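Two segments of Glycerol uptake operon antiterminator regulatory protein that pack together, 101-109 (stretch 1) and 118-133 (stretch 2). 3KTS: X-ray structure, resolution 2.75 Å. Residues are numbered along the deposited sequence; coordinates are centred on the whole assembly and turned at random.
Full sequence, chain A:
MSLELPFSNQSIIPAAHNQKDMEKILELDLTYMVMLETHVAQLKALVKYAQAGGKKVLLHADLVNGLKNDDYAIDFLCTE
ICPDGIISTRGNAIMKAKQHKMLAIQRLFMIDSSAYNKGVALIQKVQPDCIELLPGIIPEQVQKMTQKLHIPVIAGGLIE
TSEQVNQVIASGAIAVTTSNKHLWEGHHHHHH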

ATOM      1  N   LYS A 101     -10.753 -10.898   6.820  1.00 77.80           N
ATOM      2  CA  LYS A 101     -11.271  -9.535   6.988  1.00 81.58           C
ATOM      3  C   LYS A 101     -10.145  -8.505   7.141  1.00 84.96           C
ATOM      4  O   LYS A 101     -10.208  -7.619   7.996  1.00 92.81           O
ATOM      5  CB  LYS A 101     -12.288  -9.457   8.140  1.00 81.61           C
ATOM      6  CG  LYS A 101     -13.418 -10.482   8.052  1.00 79.80           C
ATOM      7  CD  LYS A 101     -14.496 -10.210   9.090  1.00 88.94           C
ATOM      8  CE  LYS A 101     -15.588 -11.274   9.044  1.00 99.87           C
ATOM      9  NZ  LYS A 101     -16.538 -11.145  10.189  1.00 90.64           N
ATOM     10  N   MET A 102      -9.112  -8.659   6.309  1.00 84.43           N
ATOM     11  CA  MET A 102      -7.976  -7.743   6.244  1.00 81.39           C
ATOM     12  C   MET A 102      -8.146  -6.748   5.118  1.00 87.09           C
ATOM     13  O   MET A 102      -8.774  -7.048   4.095  1.00 92.70           O
ATOM     14  CB  MET A 102      -6.685  -8.509   5.998  1.00 78.75           C
ATOM     15  CG  MET A 102      -5.847  -8.708   7.214  1.00 86.93           C
ATOM     16  SD  MET A 102      -4.665  -7.381   7.496  1.00 73.13           S
ATOM     17  CE  MET A 102      -3.676  -8.281   8.664  1.00 68.85           C
ATOM     18  N   LEU A 103      -7.567  -5.567   5.314  1.00 82.31           N
ATOM     19  CA  LEU A 103      -7.537  -4.539   4.295  1.00 79.80           C
ATOM     20  C   LEU A 103      -6.573  -5.016   3.217  1.00 81.72           C
ATOM     21  O   LEU A 103      -5.354  -4.951   3.383  1.00 84.10           O
ATOM     22  CB  LEU A 103      -7.046  -3.217   4.897  1.00 84.75           C
ATOM     23  CG  LEU A 103      -7.577  -1.832   4.494  1.00 79.96           C
ATOM     24  CD1 LEU A 103      -6.426  -0.839   4.512  1.00 76.95           C
ATOM     25  CD2 LEU A 103      -8.252  -1.797   3.143  1.00 82.21           C
ATOM     26  N   ALA A 104      -7.133  -5.533   2.130  1.00 83.87           N
ATOM     27  CA  ALA A 104      -6.336  -6.037   1.021  1.00 77.98           C
ATOM     28  C   ALA A 104      -6.223  -4.998  -0.089  1.00 79.46           C
ATOM     29  O   ALA A 104      -7.202  -4.705  -0.784  1.00 84.01           O
ATOM     30  CB  ALA A 104      -6.930  -7.322   0.491  1.00 75.56           C
ATOM     31  N   ILE A 105      -5.029  -4.431  -0.242  1.00 71.82           N
ATOM     32  CA  ILE A 105      -4.758  -3.518  -1.354  1.00 79.07           C
ATOM     33  C   ILE A 105      -3.887  -4.190  -2.434  1.00 79.68           C
ATOM     34  O   ILE A 105      -2.862  -4.796  -2.127  1.00 89.62           O
ATOM     35  CB  ILE A 105      -4.266  -2.096  -0.875  1.00 83.02           C
ATOM     36  CG1 ILE A 105      -3.052  -1.605  -1.671  1.00 72.54           C
ATOM     37  CG2 ILE A 105      -4.043  -2.032   0.668  1.00 65.48           C
ATOM     38  CD1 ILE A 105      -2.561  -0.247  -1.226  1.00 90.76           C
ATOM     39  N   GLN A 106      -4.326  -4.109  -3.688  1.00 81.43           N
ATOM     40  CA  GLN A 106      -3.654  -4.791  -4.797  1.00 77.87           C
ATOM     41  C   GLN A 106      -2.715  -3.877  -5.571  1.00 81.62           C
ATOM     42  O   GLN A 106      -3.110  -2.810  -6.039  1.00 84.67           O
ATOM     43  CB  GLN A 106      -4.667  -5.405  -5.757  1.00 80.46           C
ATOM     44  CG  GLN A 106      -4.056  -6.421  -6.722  1.00 90.98           C
ATOM     45  CD  GLN A 106      -4.945  -6.731  -7.906  1.00 94.75           C
ATOM     46  OE1 GLN A 106      -4.471  -6.859  -9.036  1.00105.27           O
ATOM     47  NE2 GLN A 106      -6.242  -6.844  -7.659  1.00103.92           N
ATOM     48  N   ARG A 107      -1.472  -4.323  -5.720  1.00 78.93           N
ATOM     49  CA  ARG A 107      -0.439  -3.523  -6.355  1.00 71.13           C
ATOM     50  C   ARG A 107      -0.432  -3.748  -7.855  1.00 77.07           C
ATOM     51  O   ARG A 107      -0.416  -4.884  -8.327  1.00 79.03           O
ATOM     52  CB  ARG A 107       0.919  -3.883  -5.775  1.00 76.27           C
ATOM     53  CG  ARG A 107       1.886  -2.739  -5.788  1.00 67.91           C
ATOM     54  CD  ARG A 107       3.188  -3.112  -5.118  1.00 79.28           C
ATOM     55  NE  ARG A 107       3.996  -1.937  -4.802  1.00 69.36           N
ATOM     56  CZ  ARG A 107       5.273  -1.985  -4.442  1.00 91.11           C
ATOM     57  NH1 ARG A 107       5.897  -3.157  -4.340  1.00 81.73           N
ATOM     58  NH2 ARG A 107       5.925  -0.863  -4.165  1.00106.75           N
ATOM     59  N   LEU A 108      -0.445  -2.653  -8.603  1.00 78.73           N
ATOM     60  CA  LEU A 108      -0.438  -2.717 -10.048  1.00 75.63           C
ATOM     61  C   LEU A 108       0.704  -1.869 -10.579  1.00 74.57           C
ATOM     62  O   LEU A 108       0.938  -0.765 -10.089  1.00 73.95           O
ATOM     63  CB  LEU A 108      -1.763  -2.201 -10.594  1.00 80.49           C
ATOM     64  CG  LEU A 108      -2.327  -2.989 -11.774  1.00 93.41           C
ATOM     65  CD1 LEU A 108      -3.092  -4.190 -11.250  1.00 99.12           C
ATOM     66  CD2 LEU A 108      -3.231  -2.112 -12.626  1.00 96.37           C
ATOM     67  N   PHE A 109       1.416  -2.394 -11.575  1.00 72.84           N
ATOM     68  CA  PHE A 109       2.514  -1.673 -12.214  1.00 63.59           C
ATOM     69  C   PHE A 109       2.100  -1.208 -13.601  1.00 71.67           C
ATOM     70  O   PHE A 109       1.979  -2.027 -14.521  1.00 70.91           O
ATOM     71  CB  PHE A 109       3.753  -2.567 -12.348  1.00 66.88           C
ATOM     72  CG  PHE A 109       4.305  -3.074 -11.040  1.00 77.67           C
ATOM     73  CD1 PHE A 109       4.426  -2.237  -9.934  1.00 76.07           C
ATOM     74  CD2 PHE A 109       4.744  -4.389 -10.931  1.00 76.64           C
ATOM     75  CE1 PHE A 109       4.947  -2.715  -8.732  1.00 95.68           C
ATOM     76  CE2 PHE A 109       5.266  -4.873  -9.737  1.00 84.44           C
ATOM     77  CZ  PHE A 109       5.371  -4.034  -8.635  1.00 86.45           C
ATOM     78  N   LYS A 118      -4.361  -7.160 -18.239  1.00 75.13           N
ATOM     79  CA  LYS A 118      -4.306  -8.323 -17.358  1.00 79.37           C
ATOM     80  C   LYS A 118      -4.587  -7.914 -15.921  1.00 78.33           C
ATOM     81  O   LYS A 118      -5.212  -8.661 -15.169  1.00 83.31           O
ATOM     82  CB  LYS A 118      -2.947  -9.025 -17.469  1.00 77.60           C
ATOM     83  CG  LYS A 118      -2.737  -9.698 -18.825  1.00 98.28           C
ATOM     84  CD  LYS A 118      -1.333 -10.236 -19.003  1.00101.61           C
ATOM     85  CE  LYS A 118      -1.157 -10.804 -20.400  1.00 88.77           C
ATOM     86  NZ  LYS A 118       0.163 -11.469 -20.558  1.00107.65           N
ATOM     87  N   GLY A 119      -4.138  -6.710 -15.570  1.00 76.58           N
ATOM     88  CA  GLY A 119      -4.279  -6.171 -14.232  1.00 69.85           C
ATOM     89  C   GLY A 119      -5.692  -5.756 -13.895  1.00 79.24           C
ATOM     90  O   GLY A 119      -6.146  -5.992 -12.775  1.00 87.13           O
ATOM     91  N   VAL A 120      -6.388  -5.136 -14.850  1.00 79.03           N
ATOM     92  CA  VAL A 120      -7.797  -4.776 -14.653  1.00 85.70           C
ATOM     93  C   VAL A 120      -8.671  -6.028 -14.582  1.00 84.42           C
ATOM     94  O   VAL A 120      -9.655  -6.059 -13.846  1.00 92.47           O
ATOM     95  CB  VAL A 120      -8.353  -3.757 -15.706  1.00 82.11           C
ATOM     96  CG1 VAL A 120      -7.602  -2.435 -15.638  1.00 91.54           C
ATOM     97  CG2 VAL A 120      -8.331  -4.319 -17.125  1.00106.37           C
ATOM     98  N   ALA A 121      -8.280  -7.062 -15.323  1.00 81.91           N
ATOM     99  CA  ALA A 121      -8.958  -8.350 -15.292  1.00 79.71           C
ATOM    100  C   ALA A 121      -8.771  -9.024 -13.931  1.00 79.70           C
ATOM    101  O   ALA A 121      -9.694  -9.664 -13.426  1.00 87.60           O
ATOM    102  CB  ALA A 121      -8.455  -9.251 -16.431  1.00 60.25           C
ATOM    103  N   LEU A 122      -7.588  -8.855 -13.336  1.00 78.06           N
ATOM    104  CA  LEU A 122      -7.287  -9.429 -12.018  1.00 72.98           C
ATOM    105  C   LEU A 122      -8.035  -8.701 -10.906  1.00 73.81           C
ATOM    106  O   LEU A 122      -8.566  -9.339  -9.995  1.00 75.08           O
ATOM    107  CB  LEU A 122      -5.778  -9.426 -11.737  1.00 74.93           C
ATOM    108  CG  LEU A 122      -5.282 -10.236 -10.528  1.00 68.57           C
ATOM    109  CD1 LEU A 122      -5.855 -11.663 -10.515  1.00 57.00           C
ATOM    110  CD2 LEU A 122      -3.772 -10.283 -10.483  1.00 51.44           C
ATOM    111  N   ILE A 123      -8.069  -7.371 -11.002  1.00 73.76           N
ATOM    112  CA  ILE A 123      -8.844  -6.506 -10.108  1.00 76.80           C
ATOM    113  C   ILE A 123     -10.323  -6.895 -10.141  1.00 82.98           C
ATOM    114  O   ILE A 123     -10.971  -6.988  -9.094  1.00 83.78           O
ATOM    115  CB  ILE A 123      -8.666  -5.013 -10.491  1.00 70.29           C
ATOM    116  CG1 ILE A 123      -7.284  -4.521 -10.062  1.00 74.90           C
ATOM    117  CG2 ILE A 123      -9.731  -4.137  -9.843  1.00 74.60           C
ATOM    118  CD1 ILE A 123      -6.848  -3.259 -10.770  1.00 79.00           C
ATOM    119  N   GLN A 124     -10.829  -7.146 -11.348  1.00 85.84           N
ATOM    120  CA  GLN A 124     -12.210  -7.557 -11.559  1.00 90.62           C
ATOM    121  C   GLN A 124     -12.510  -8.874 -10.859  1.00 87.54           C
ATOM    122  O   GLN A 124     -13.574  -9.030 -10.258  1.00 86.57           O
ATOM    123  CB  GLN A 124     -12.508  -7.688 -13.058  1.00 96.80           C
ATOM    124  CG  GLN A 124     -13.994  -7.625 -13.413  1.00111.16           C
ATOM    125  CD  GLN A 124     -14.609  -6.256 -13.138  1.00134.08           C
ATOM    126  OE1 GLN A 124     -13.988  -5.219 -13.385  1.00126.26           O
ATOM    127  NE2 GLN A 124     -15.838  -6.252 -12.627  1.00133.41           N
ATOM    128  N   LYS A 125     -11.558  -9.804 -10.937  1.00 87.98           N
ATOM    129  CA  LYS A 125     -11.700 -11.131 -10.345  1.00 88.06           C
ATOM    130  C   LYS A 125     -11.646 -11.111  -8.811  1.00 84.68           C
ATOM    131  O   LYS A 125     -12.552 -11.620  -8.155  1.00 84.95           O
ATOM    132  CB  LYS A 125     -10.656 -12.103 -10.928  1.00 85.81           C
ATOM    133  CG  LYS A 125     -10.427 -13.380 -10.098  1.00 91.96           C
ATOM    134  CD  LYS A 125      -9.569 -14.416 -10.810  1.00 87.15           C
ATOM    135  CE  LYS A 125     -10.412 -15.302 -11.723  1.00112.84           C
ATOM    136  NZ  LYS A 125      -9.650 -16.474 -12.246  1.00117.06           N
ATOM    137  N   VAL A 126     -10.602 -10.515  -8.244  1.00 80.29           N
ATOM    138  CA  VAL A 126     -10.347 -10.679  -6.808  1.00 84.73           C
ATOM    139  C   VAL A 126     -11.024  -9.624  -5.929  1.00 79.21           C
ATOM    140  O   VAL A 126     -11.121  -9.798  -4.711  1.00 82.71           O
ATOM    141  CB  VAL A 126      -8.834 -10.784  -6.482  1.00 85.47           C
ATOM    142  CG1 VAL A 126      -8.169 -11.870  -7.339  1.00 85.42           C
ATOM    143  CG2 VAL A 126      -8.146  -9.441  -6.667  1.00 85.88           C
ATOM    144  N   GLN A 127     -11.497  -8.555  -6.565  1.00 74.08           N
ATOM    145  CA  GLN A 127     -12.199  -7.454  -5.907  1.00 74.70           C
ATOM    146  C   GLN A 127     -11.450  -6.912  -4.689  1.00 77.91           C
ATOM    147  O   GLN A 127     -11.889  -7.100  -3.554  1.00 79.06           O
ATOM    148  CB  GLN A 127     -13.640  -7.852  -5.540  1.00 75.83           C
ATOM    149  CG  GLN A 127     -14.586  -7.944  -6.719  1.00 87.43           C
ATOM    150  CD  GLN A 127     -14.707  -6.630  -7.463  1.00107.12           C
ATOM    151  OE1 GLN A 127     -14.959  -5.582  -6.862  1.00118.43           O
ATOM    152  NE2 GLN A 127     -14.520  -6.676  -8.779  1.00106.58           N
ATOM    153  N   PRO A 128     -10.319  -6.227  -4.920  1.00 79.79           N
ATOM    154  CA  PRO A 128      -9.549  -5.790  -3.776  1.00 75.20           C
ATOM    155  C   PRO A 128     -10.233  -4.635  -3.079  1.00 77.83           C
ATOM    156  O   PRO A 128     -11.044  -3.936  -3.686  1.00 86.13           O
ATOM    157  CB  PRO A 128      -8.240  -5.324  -4.404  1.00 73.39           C
ATOM    158  CG  PRO A 128      -8.611  -4.877  -5.755  1.00 76.62           C
ATOM    159  CD  PRO A 128      -9.713  -5.788  -6.193  1.00 85.58           C
ATOM    160  N   ASP A 129      -9.908  -4.446  -1.806  1.00 82.54           N
ATOM    161  CA  ASP A 129     -10.438  -3.335  -1.030  1.00 83.52           C
ATOM    162  C   ASP A 129      -9.897  -2.017  -1.553  1.00 77.41           C
ATOM    163  O   ASP A 129     -10.540  -0.979  -1.421  1.00 77.42           O
ATOM    164  CB  ASP A 129     -10.074  -3.489   0.449  1.00 85.44           C
ATOM    165  CG  ASP A 129     -10.694  -4.724   1.088  1.00 98.60           C
ATOM    166  OD1 ASP A 129     -11.867  -5.044   0.780  1.00109.48           O
ATOM    167  OD2 ASP A 129     -10.006  -5.372   1.910  1.00 94.68           O
ATOM    168  N   CYS A 130      -8.716  -2.076  -2.162  1.00 82.53           N
ATOM    169  CA  CYS A 130      -8.009  -0.893  -2.630  1.00 84.74           C
ATOM    170  C   CYS A 130      -7.004  -1.288  -3.718  1.00 78.14           C
ATOM    171  O   CYS A 130      -6.668  -2.456  -3.837  1.00 77.81           O
ATOM    172  CB  CYS A 130      -7.288  -0.255  -1.443  1.00 77.32           C
ATOM    173  SG  CYS A 130      -6.638   1.377  -1.725  1.00 95.07           S
ATOM    174  N   ILE A 131      -6.535  -0.332  -4.515  1.00 80.44           N
ATOM    175  CA  ILE A 131      -5.434  -0.603  -5.456  1.00 83.87           C
ATOM    176  C   ILE A 131      -4.323   0.435  -5.411  1.00 78.81           C
ATOM    177  O   ILE A 131      -4.581   1.624  -5.491  1.00 82.22           O
ATOM    178  CB  ILE A 131      -5.907  -0.805  -6.926  1.00 75.78           C
ATOM    179  CG1 ILE A 131      -7.129   0.050  -7.236  1.00 83.12           C
ATOM    180  CG2 ILE A 131      -6.244  -2.259  -7.169  1.00 94.64           C
ATOM    181  CD1 ILE A 131      -7.776  -0.225  -8.592  1.00 89.85           C
ATOM    182  N   GLU A 132      -3.084  -0.020  -5.265  1.00 74.68           N
ATOM    183  CA  GLU A 132      -1.934   0.880  -5.377  1.00 74.89           C
ATOM    184  C   GLU A 132      -1.423   0.862  -6.823  1.00 67.78           C
ATOM    185  O   GLU A 132      -1.093  -0.198  -7.355  1.00 64.04           O
ATOM    186  CB  GLU A 132      -0.825   0.481  -4.393  1.00 60.69           C
ATOM    187  CG  GLU A 132       0.333   1.459  -4.288  1.00 73.10           C
ATOM    188  CD  GLU A 132       1.445   0.977  -3.348  1.00 81.62           C
ATOM    189  OE1 GLU A 132       2.017  -0.117  -3.577  1.00 78.00           O
ATOM    190  OE2 GLU A 132       1.754   1.709  -2.380  1.00 77.32           O
ATOM    191  N   LEU A 133      -1.380   2.030  -7.457  1.00 68.62           N
ATOM    192  CA  LEU A 133      -0.817   2.163  -8.806  1.00 70.08           C
ATOM    193  C   LEU A 133       0.584   2.754  -8.774  1.00 74.77           C
ATOM    194  O   LEU A 133       0.845   3.726  -8.060  1.00 74.82           O
ATOM    195  CB  LEU A 133      -1.713   3.019  -9.702  1.00 67.30           C
ATOM    196  CG  LEU A 133      -2.733   2.303 -10.598  1.00 85.42           C
ATOM    197  CD1 LEU A 133      -3.861   1.636  -9.804  1.00 87.22           C
ATOM    198  CD2 LEU A 133      -3.301   3.280 -11.627  1.00 74.04           C
TER

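What holds the two strands side by side? They run parallel, with Ile105 beside Cys130 and Leu108 beside Leu133, and the backbone bonds follow the usual parallel alternation, in which every second residue of one strand bonds to residues flanking its partner. Gln106 is satisfied on both counts: its N donates to Cys130 O at 2.9 Å, nearly straight at 167°, and its O accepts from Glu132 N, also at 2.9 Å. Leu108 N continues the ladder by donating to Glu132 O at 2.8 Å. The carbonyls of Cys130 and Glu132 each receive a second, softer approach from a CA-H group, with Ile105 CA 3.3 Å from Cys130 O and Arg107 CA 3.5 Å from Glu132 O.

How does the ladder begin? Asp129 clasps the start of the pairing through both its side chain and its backbone. Ala104 N donates to Asp129 OD2 at 2.9 Å and 171°, so a carboxylate oxygen takes the place of a backbone acceptor there. In return, Ala104 O receives two weak bonds, from Asp129 N at 2.9 Å and from Cys130 N at 3.3 Å, both well bent from linear. Met102 O also lies 3.0 Å from Asp129 OD2, but two acceptors cannot bond without a hydrogen between them.

Where is charge balanced? Arg107 and Glu132 are bridge partners whose side chains leave the same face of the sheet, as do those of Ile105 and Cys130. Arg107 NE reaches Glu132 OE1 at 3.0 Å, a salt bridge with a hydrogen bond at a bent 130°. Glu132 OE2 is satisfied elsewhere in the structure, so both carboxylate oxygens are engaged.

What meets the helix on the other face? Gln106 and Leu108 point that way, and the helix runs nearly antiparallel to their strand, its axis 9.5 Å away at closest approach. The Gln106 amide is surrounded largely by carbon: NE2 lies 3.4 Å from Val126 CG2 and 3.5 Å from Ile123 CG1, while OE1 is 3.8 Å from Leu122 CG. No hydrogen bond joins this amide to the second stretch, although Gln106 has more area covered by it than any other residue of its strand. Leu108 CD1 packs 3.9 Å from Ile123 CD1 and 3.8 Å from Gly119 CA. The bare glycine matters here, because an ideally placed CB would sit only 2.9 Å from Leu108 CD1, a clash.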